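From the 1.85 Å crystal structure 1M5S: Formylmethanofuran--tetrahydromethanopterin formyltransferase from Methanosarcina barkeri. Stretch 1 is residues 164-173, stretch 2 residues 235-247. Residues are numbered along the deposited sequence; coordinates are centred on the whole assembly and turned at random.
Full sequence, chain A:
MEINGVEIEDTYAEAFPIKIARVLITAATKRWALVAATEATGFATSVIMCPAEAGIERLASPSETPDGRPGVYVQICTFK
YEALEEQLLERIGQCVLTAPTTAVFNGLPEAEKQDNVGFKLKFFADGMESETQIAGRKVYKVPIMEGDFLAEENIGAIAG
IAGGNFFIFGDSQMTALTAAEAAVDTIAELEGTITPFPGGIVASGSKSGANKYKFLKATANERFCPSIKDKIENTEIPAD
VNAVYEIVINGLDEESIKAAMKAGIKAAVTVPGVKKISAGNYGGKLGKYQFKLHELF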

ATOM      1  N   GLY A 164      25.028  -9.476   9.165  1.00 23.53           N
ATOM      2  CA  GLY A 164      24.457 -10.804   8.954  1.00 26.66           C
ATOM      3  C   GLY A 164      23.736 -10.863   7.608  1.00 25.02           C
ATOM      4  O   GLY A 164      23.210  -9.848   7.148  1.00 23.40           O
ATOM      5  N   ASN A 165      23.809 -11.987   6.906  1.00 20.89           N
ATOM      6  CA  ASN A 165      23.284 -12.025   5.546  1.00 27.01           C
ATOM      7  C   ASN A 165      23.140 -13.432   4.988  1.00 27.35           C
ATOM      8  O   ASN A 165      23.639 -14.396   5.571  1.00 24.07           O
ATOM      9  CB  ASN A 165      24.173 -11.185   4.610  1.00 27.28           C
ATOM     10  CG  ASN A 165      25.485 -11.869   4.274  1.00 38.30           C
ATOM     11  OD1 ASN A 165      25.559 -12.674   3.350  1.00 32.74           O
ATOM     12  ND2 ASN A 165      26.532 -11.538   5.017  1.00 29.00           N
ATOM     13  N   PHE A 166      22.376 -13.547   3.904  1.00 24.30           N
ATOM     14  CA  PHE A 166      22.437 -14.715   3.032  1.00 18.14           C
ATOM     15  C   PHE A 166      22.160 -14.311   1.584  1.00 16.87           C
ATOM     16  O   PHE A 166      21.651 -13.216   1.322  1.00 19.79           O
ATOM     17  CB  PHE A 166      21.457 -15.800   3.505  1.00 20.23           C
ATOM     18  CG  PHE A 166      20.013 -15.368   3.501  1.00 17.88           C
ATOM     19  CD1 PHE A 166      19.220 -15.553   2.368  1.00 22.49           C
ATOM     20  CD2 PHE A 166      19.445 -14.782   4.631  1.00 20.47           C
ATOM     21  CE1 PHE A 166      17.882 -15.156   2.362  1.00 16.66           C
ATOM     22  CE2 PHE A 166      18.109 -14.381   4.631  1.00 22.06           C
ATOM     23  CZ  PHE A 166      17.328 -14.569   3.491  1.00 16.28           C
ATOM     24  N   PHE A 167      22.674 -15.112   0.656  1.00 17.82           N
ATOM     25  CA  PHE A 167      22.516 -14.872  -0.778  1.00 21.87           C
ATOM     26  C   PHE A 167      21.419 -15.782  -1.332  1.00 24.00           C
ATOM     27  O   PHE A 167      21.233 -16.902  -0.853  1.00 24.26           O
ATOM     28  CB  PHE A 167      23.829 -15.171  -1.512  1.00 30.93           C
ATOM     29  CG  PHE A 167      24.885 -14.106  -1.359  1.00 30.13           C
ATOM     30  CD1 PHE A 167      25.059 -13.432  -0.161  1.00 36.78           C
ATOM     31  CD2 PHE A 167      25.729 -13.799  -2.421  1.00 35.89           C
ATOM     32  CE1 PHE A 167      26.057 -12.469  -0.023  1.00 31.48           C
ATOM     33  CE2 PHE A 167      26.726 -12.839  -2.291  1.00 42.29           C
ATOM     34  CZ  PHE A 167      26.889 -12.176  -1.090  1.00 37.93           C
ATOM     35  N   ILE A 168      20.688 -15.290  -2.326  1.00 19.27           N
ATOM     36  CA  ILE A 168      19.647 -16.067  -2.997  1.00 22.43           C
ATOM     37  C   ILE A 168      19.964 -16.107  -4.480  1.00 16.39           C
ATOM     38  O   ILE A 168      19.967 -15.067  -5.151  1.00 20.31           O
ATOM     39  CB  ILE A 168      18.233 -15.438  -2.836  1.00 20.66           C
ATOM     40  CG1 ILE A 168      17.884 -15.247  -1.363  1.00 17.81           C
ATOM     41  CG2 ILE A 168      17.172 -16.337  -3.479  1.00 25.42           C
ATOM     42  CD1 ILE A 168      16.685 -14.341  -1.159  1.00 19.74           C
ATOM     43  N   PHE A 169      20.270 -17.305  -4.973  1.00 19.71           N
ATOM     44  CA  PHE A 169      20.531 -17.537  -6.395  1.00 18.06           C
ATOM     45  C   PHE A 169      19.226 -17.978  -7.066  1.00 18.14           C
ATOM     46  O   PHE A 169      18.580 -18.921  -6.609  1.00 17.02           O
ATOM     47  CB  PHE A 169      21.578 -18.648  -6.572  1.00 18.30           C
ATOM     48  CG  PHE A 169      22.950 -18.290  -6.073  1.00 23.24           C
ATOM     49  CD1 PHE A 169      23.164 -17.975  -4.733  1.00 28.59           C
ATOM     50  CD2 PHE A 169      24.040 -18.321  -6.935  1.00 37.88           C
ATOM     51  CE1 PHE A 169      24.440 -17.699  -4.259  1.00 28.50           C
ATOM     52  CE2 PHE A 169      25.322 -18.048  -6.471  1.00 33.38           C
ATOM     53  CZ  PHE A 169      25.521 -17.738  -5.132  1.00 33.71           C
ATOM     54  N   GLY A 170      18.843 -17.313  -8.148  1.00 20.28           N
ATOM     55  CA  GLY A 170      17.620 -17.698  -8.827  1.00 18.74           C
ATOM     56  C   GLY A 170      17.826 -17.940 -10.309  1.00 20.13           C
ATOM     57  O   GLY A 170      18.759 -17.394 -10.906  1.00 17.72           O
ATOM     58  N   ASP A 171      16.920 -18.700 -10.922  1.00 20.76           N
ATOM     59  CA  ASP A 171      16.991 -18.930 -12.364  1.00 19.18           C
ATOM     60  C   ASP A 171      16.724 -17.665 -13.180  1.00 22.50           C
ATOM     61  O   ASP A 171      17.238 -17.507 -14.287  1.00 26.25           O
ATOM     62  CB  ASP A 171      16.033 -20.055 -12.789  1.00 19.42           C
ATOM     63  CG  ASP A 171      14.577 -19.786 -12.425  1.00 22.70           C
ATOM     64  OD1 ASP A 171      14.257 -18.766 -11.788  1.00 22.00           O
ATOM     65  OD2 ASP A 171      13.734 -20.616 -12.811  1.00 20.85           O
ATOM     66  N   SER A 172      15.997 -16.731 -12.574  1.00 21.24           N
ATOM     67  CA  SER A 172      15.652 -15.468 -13.212  1.00 20.03           C
ATOM     68  C   SER A 172      15.742 -14.357 -12.170  1.00 16.70           C
ATOM     69  O   SER A 172      15.723 -14.626 -10.967  1.00 16.54           O
ATOM     70  CB  SER A 172      14.225 -15.535 -13.785  1.00 19.65           C
ATOM     71  OG  SER A 172      13.249 -15.568 -12.750  1.00 24.29           O
ATOM     72  N   GLN A 173      15.818 -13.114 -12.642  1.00 14.90           N
ATOM     73  CA  GLN A 173      15.833 -11.959 -11.759  1.00 15.36           C
ATOM     74  C   GLN A 173      14.626 -11.933 -10.841  1.00 15.29           C
ATOM     75  O   GLN A 173      14.765 -11.715  -9.637  1.00 14.67           O
ATOM     76  CB  GLN A 173      15.871 -10.668 -12.572  1.00 17.36           C
ATOM     77  CG  GLN A 173      16.190  -9.440 -11.746  1.00 17.40           C
ATOM     78  CD  GLN A 173      16.483  -8.230 -12.602  1.00 28.50           C
ATOM     79  OE1 GLN A 173      15.616  -7.733 -13.321  1.00 30.83           O
ATOM     80  NE2 GLN A 173      17.711  -7.736 -12.514  1.00 24.36           N
ATOM     81  N   THR A 235      34.041 -17.485 -11.525  1.00 40.23           N
ATOM     82  CA  THR A 235      32.669 -17.102 -11.234  1.00 35.91           C
ATOM     83  C   THR A 235      32.015 -18.090 -10.276  1.00 38.27           C
ATOM     84  O   THR A 235      32.311 -19.285 -10.295  1.00 40.47           O
ATOM     85  CB  THR A 235      31.836 -17.002 -12.537  1.00 40.69           C
ATOM     86  OG1 THR A 235      30.497 -16.589 -12.229  1.00 33.75           O
ATOM     87  CG2 THR A 235      31.821 -18.334 -13.285  1.00 39.35           C
ATOM     88  N   GLU A 236      31.227 -17.549  -9.353  1.00 32.82           N
ATOM     89  CA  GLU A 236      30.458 -18.347  -8.408  1.00 34.84           C
ATOM     90  C   GLU A 236      29.044 -18.613  -8.915  1.00 32.87           C
ATOM     91  O   GLU A 236      28.238 -19.221  -8.211  1.00 34.82           O
ATOM     92  CB  GLU A 236      30.381 -17.618  -7.071  1.00 38.22           C
ATOM     93  CG  GLU A 236      31.676 -17.623  -6.286  1.00 48.23           C
ATOM     94  CD  GLU A 236      31.881 -18.922  -5.538  1.00 58.14           C
ATOM     95  OE1 GLU A 236      31.012 -19.281  -4.714  1.00 60.27           O
ATOM     96  OE2 GLU A 236      32.885 -19.613  -5.813  1.00 66.70           O
ATOM     97  N   ILE A 237      28.752 -18.131 -10.122  1.00 29.38           N
ATOM     98  CA  ILE A 237      27.411 -18.176 -10.712  1.00 33.30           C
ATOM     99  C   ILE A 237      27.304 -19.368 -11.663  1.00 30.72           C
ATOM    100  O   ILE A 237      27.982 -19.401 -12.692  1.00 31.38           O
ATOM    101  CB  ILE A 237      27.102 -16.860 -11.511  1.00 28.27           C
ATOM    102  CG1 ILE A 237      27.276 -15.635 -10.611  1.00 32.06           C
ATOM    103  CG2 ILE A 237      25.688 -16.885 -12.072  1.00 26.54           C
ATOM    104  CD1 ILE A 237      26.561 -15.738  -9.279  1.00 30.92           C
ATOM    105  N   PRO A 238      26.446 -20.356 -11.333  1.00 35.01           N
ATOM    106  CA  PRO A 238      26.147 -21.494 -12.213  1.00 34.05           C
ATOM    107  C   PRO A 238      25.511 -21.046 -13.514  1.00 34.66           C
ATOM    108  O   PRO A 238      24.990 -19.930 -13.608  1.00 31.74           O
ATOM    109  CB  PRO A 238      25.178 -22.337 -11.392  1.00 34.31           C
ATOM    110  CG  PRO A 238      25.449 -21.958  -9.994  1.00 38.53           C
ATOM    111  CD  PRO A 238      25.774 -20.500 -10.032  1.00 36.43           C
ATOM    112  N   ALA A 239      25.520 -21.926 -14.509  1.00 33.43           N
ATOM    113  CA  ALA A 239      24.961 -21.593 -15.815  1.00 32.49           C
ATOM    114  C   ALA A 239      23.448 -21.376 -15.741  1.00 37.11           C
ATOM    115  O   ALA A 239      22.892 -20.566 -16.490  1.00 33.19           O
ATOM    116  CB  ALA A 239      25.289 -22.692 -16.821  1.00 39.59           C
ATOM    117  N   ASP A 240      22.792 -22.064 -14.809  1.00 32.08           N
ATOM    118  CA  ASP A 240      21.338 -21.981 -14.691  1.00 37.48           C
ATOM    119  C   ASP A 240      20.850 -20.894 -13.730  1.00 29.36           C
ATOM    120  O   ASP A 240      19.646 -20.767 -13.503  1.00 30.55           O
ATOM    121  CB  ASP A 240      20.746 -23.346 -14.303  1.00 31.17           C
ATOM    122  CG  ASP A 240      21.188 -23.823 -12.922  1.00 40.58           C
ATOM    123  OD1 ASP A 240      22.210 -23.336 -12.392  1.00 50.24           O
ATOM    124  OD2 ASP A 240      20.520 -24.726 -12.375  1.00 41.14           O
ATOM    125  N   VAL A 241      21.779 -20.085 -13.223  1.00 26.87           N
ATOM    126  CA  VAL A 241      21.444 -18.913 -12.411  1.00 22.12           C
ATOM    127  C   VAL A 241      21.632 -17.622 -13.208  1.00 26.26           C
ATOM    128  O   VAL A 241      22.689 -17.406 -13.805  1.00 28.22           O
ATOM    129  CB  VAL A 241      22.318 -18.841 -11.143  1.00 22.05           C
ATOM    130  CG1 VAL A 241      22.181 -17.479 -10.477  1.00 19.20           C
ATOM    131  CG2 VAL A 241      21.927 -19.944 -10.183  1.00 18.99           C
ATOM    132  N   ASN A 242      20.623 -16.749 -13.183  1.00 20.76           N
ATOM    133  CA  ASN A 242      20.713 -15.469 -13.883  1.00 24.44           C
ATOM    134  C   ASN A 242      20.669 -14.243 -12.984  1.00 19.21           C
ATOM    135  O   ASN A 242      20.842 -13.124 -13.463  1.00 25.74           O
ATOM    136  CB  ASN A 242      19.615 -15.357 -14.935  1.00 28.86           C
ATOM    137  CG  ASN A 242      19.943 -16.122 -16.183  1.00 44.53           C
ATOM    138  OD1 ASN A 242      20.593 -15.600 -17.084  1.00 53.75           O
ATOM    139  ND2 ASN A 242      19.568 -17.395 -16.213  1.00 54.90           N
ATOM    140  N   ALA A 243      20.492 -14.451 -11.682  1.00 24.64           N
ATOM    141  CA  ALA A 243      20.415 -13.333 -10.749  1.00 19.67           C
ATOM    142  C   ALA A 243      20.672 -13.762  -9.314  1.00 21.24           C
ATOM    143  O   ALA A 243      20.306 -14.867  -8.903  1.00 19.17           O
ATOM    144  CB  ALA A 243      19.047 -12.651 -10.858  1.00 15.88           C
ATOM    145  N   VAL A 244      21.334 -12.886  -8.563  1.00 17.86           N
ATOM    146  CA  VAL A 244      21.553 -13.096  -7.143  1.00 19.19           C
ATOM    147  C   VAL A 244      21.116 -11.843  -6.396  1.00 14.59           C
ATOM    148  O   VAL A 244      21.367 -10.722  -6.843  1.00 24.27           O
ATOM    149  CB  VAL A 244      23.046 -13.355  -6.827  1.00 20.95           C
ATOM    150  CG1 VAL A 244      23.216 -13.708  -5.353  1.00 20.38           C
ATOM    151  CG2 VAL A 244      23.591 -14.469  -7.711  1.00 23.71           C
ATOM    152  N   TYR A 245      20.398 -12.043  -5.296  1.00 19.75           N
ATOM    153  CA  TYR A 245      20.109 -10.959  -4.362  1.00 18.64           C
ATOM    154  C   TYR A 245      20.624 -11.350  -2.987  1.00 16.22           C
ATOM    155  O   TYR A 245      20.656 -12.534  -2.637  1.00 21.17           O
ATOM    156  CB  TYR A 245      18.598 -10.671  -4.289  1.00 19.01           C
ATOM    157  CG  TYR A 245      18.069  -9.901  -5.477  1.00 24.27           C
ATOM    158  CD1 TYR A 245      18.298  -8.529  -5.605  1.00 22.98           C
ATOM    159  CD2 TYR A 245      17.388 -10.552  -6.502  1.00 23.00           C
ATOM    160  CE1 TYR A 245      17.863  -7.830  -6.727  1.00 18.16           C
ATOM    161  CE2 TYR A 245      16.959  -9.867  -7.624  1.00 25.68           C
ATOM    162  CZ  TYR A 245      17.202  -8.511  -7.731  1.00 21.12           C
ATOM    163  OH  TYR A 245      16.822  -7.857  -8.870  1.00 20.87           O
ATOM    164  N   GLU A 246      21.054 -10.349  -2.226  1.00 18.06           N
ATOM    165  CA  GLU A 246      21.511 -10.556  -0.863  1.00 21.22           C
ATOM    166  C   GLU A 246      20.600  -9.804   0.104  1.00 20.90           C
ATOM    167  O   GLU A 246      20.058  -8.752  -0.233  1.00 24.42           O
ATOM    168  CB  GLU A 246      22.952 -10.065  -0.724  1.00 25.59           C
ATOM    169  CG  GLU A 246      23.455 -10.019   0.707  1.00 33.01           C
ATOM    170  CD  GLU A 246      24.838  -9.398   0.837  1.00 34.63           C
ATOM    171  OE1 GLU A 246      25.318  -8.763  -0.132  1.00 26.22           O
ATOM    172  OE2 GLU A 246      25.440  -9.549   1.925  1.00 27.92           O
ATOM    173  N   ILE A 247      20.347 -10.410   1.259  1.00 17.57           N
ATOM    174  CA  ILE A 247      19.646  -9.732   2.337  1.00 21.95           C
ATOM    175  C   ILE A 247      20.618  -9.522   3.496  1.00 30.56           C
ATOM    176  O   ILE A 247      21.212 -10.481   3.984  1.00 27.93           O
ATOM    177  CB  ILE A 247      18.408 -10.544   2.789  1.00 22.16           C
ATOM    178  CG1 ILE A 247      17.383 -10.576   1.647  1.00 23.00           C
ATOM    179  CG2 ILE A 247      17.788  -9.931   4.042  1.00 21.35           C
ATOM    180  CD1 ILE A 247      16.032 -11.022   2.054  1.00 33.36           C
TER

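Residues 164-170 and 243-247 belong to two neighbouring strands that run antiparallel, their directions 160° apart. Narrow pairs of hydrogen bonds link Phe 166 with Ile 247 and Ile 168 with Tyr 245: Ile 168 N gives to Tyr 245 O at 2.8 Å, and Tyr 245 N returns to Ile 168 O at 3.1 Å. At the next such position Gly 170 N binds Ala 243 O at 2.9 Å, but Gly 170 O accepts from Asn 242 N (3.0 Å) rather than from Ala 243. The ladder thus ends where the second stretch leaves its strand, and the Asn 242 side chain extends it, ND2 donating to Asp 171 O at 3.0 Å. A side-chain amide suits this place because its NH2 can donate to a carbonyl that the backbone of the second stretch does not reach with a hydrogen bond.

Phe 169 has the most area covered by the opposite stretch. Its broad, flat ring gathers several partners: Val 244 CG2 lies over one face, 4.2 Å from the ring centroid in a CH-pi contact, while Phe 169 CE2 meets Ile 237 CD1 at 3.8 Å. The beta-branched Val 244 also reaches Phe 167, CG1 to CD2 at 3.9 Å. On this same side of the sheet the methylenes of Glu 246 give the acid an apolar portion, its CB lying over the Phe 167 ring.

Ile 247 and Tyr 245 come next in covered area, and both project from the other side of the sheet. Ile 247 lays its CB over one face of the Phe 166 ring, and its CD1 comes within 4.0 Å of Phe 166 CZ, a purely apolar fit. Tyr 245 combines an aromatic body with a polar tip: its OH lies 3.3 Å from Gln 173 CG and is hydrogen-bonded elsewhere in the structure, so the hydroxyl is satisfied despite its burial.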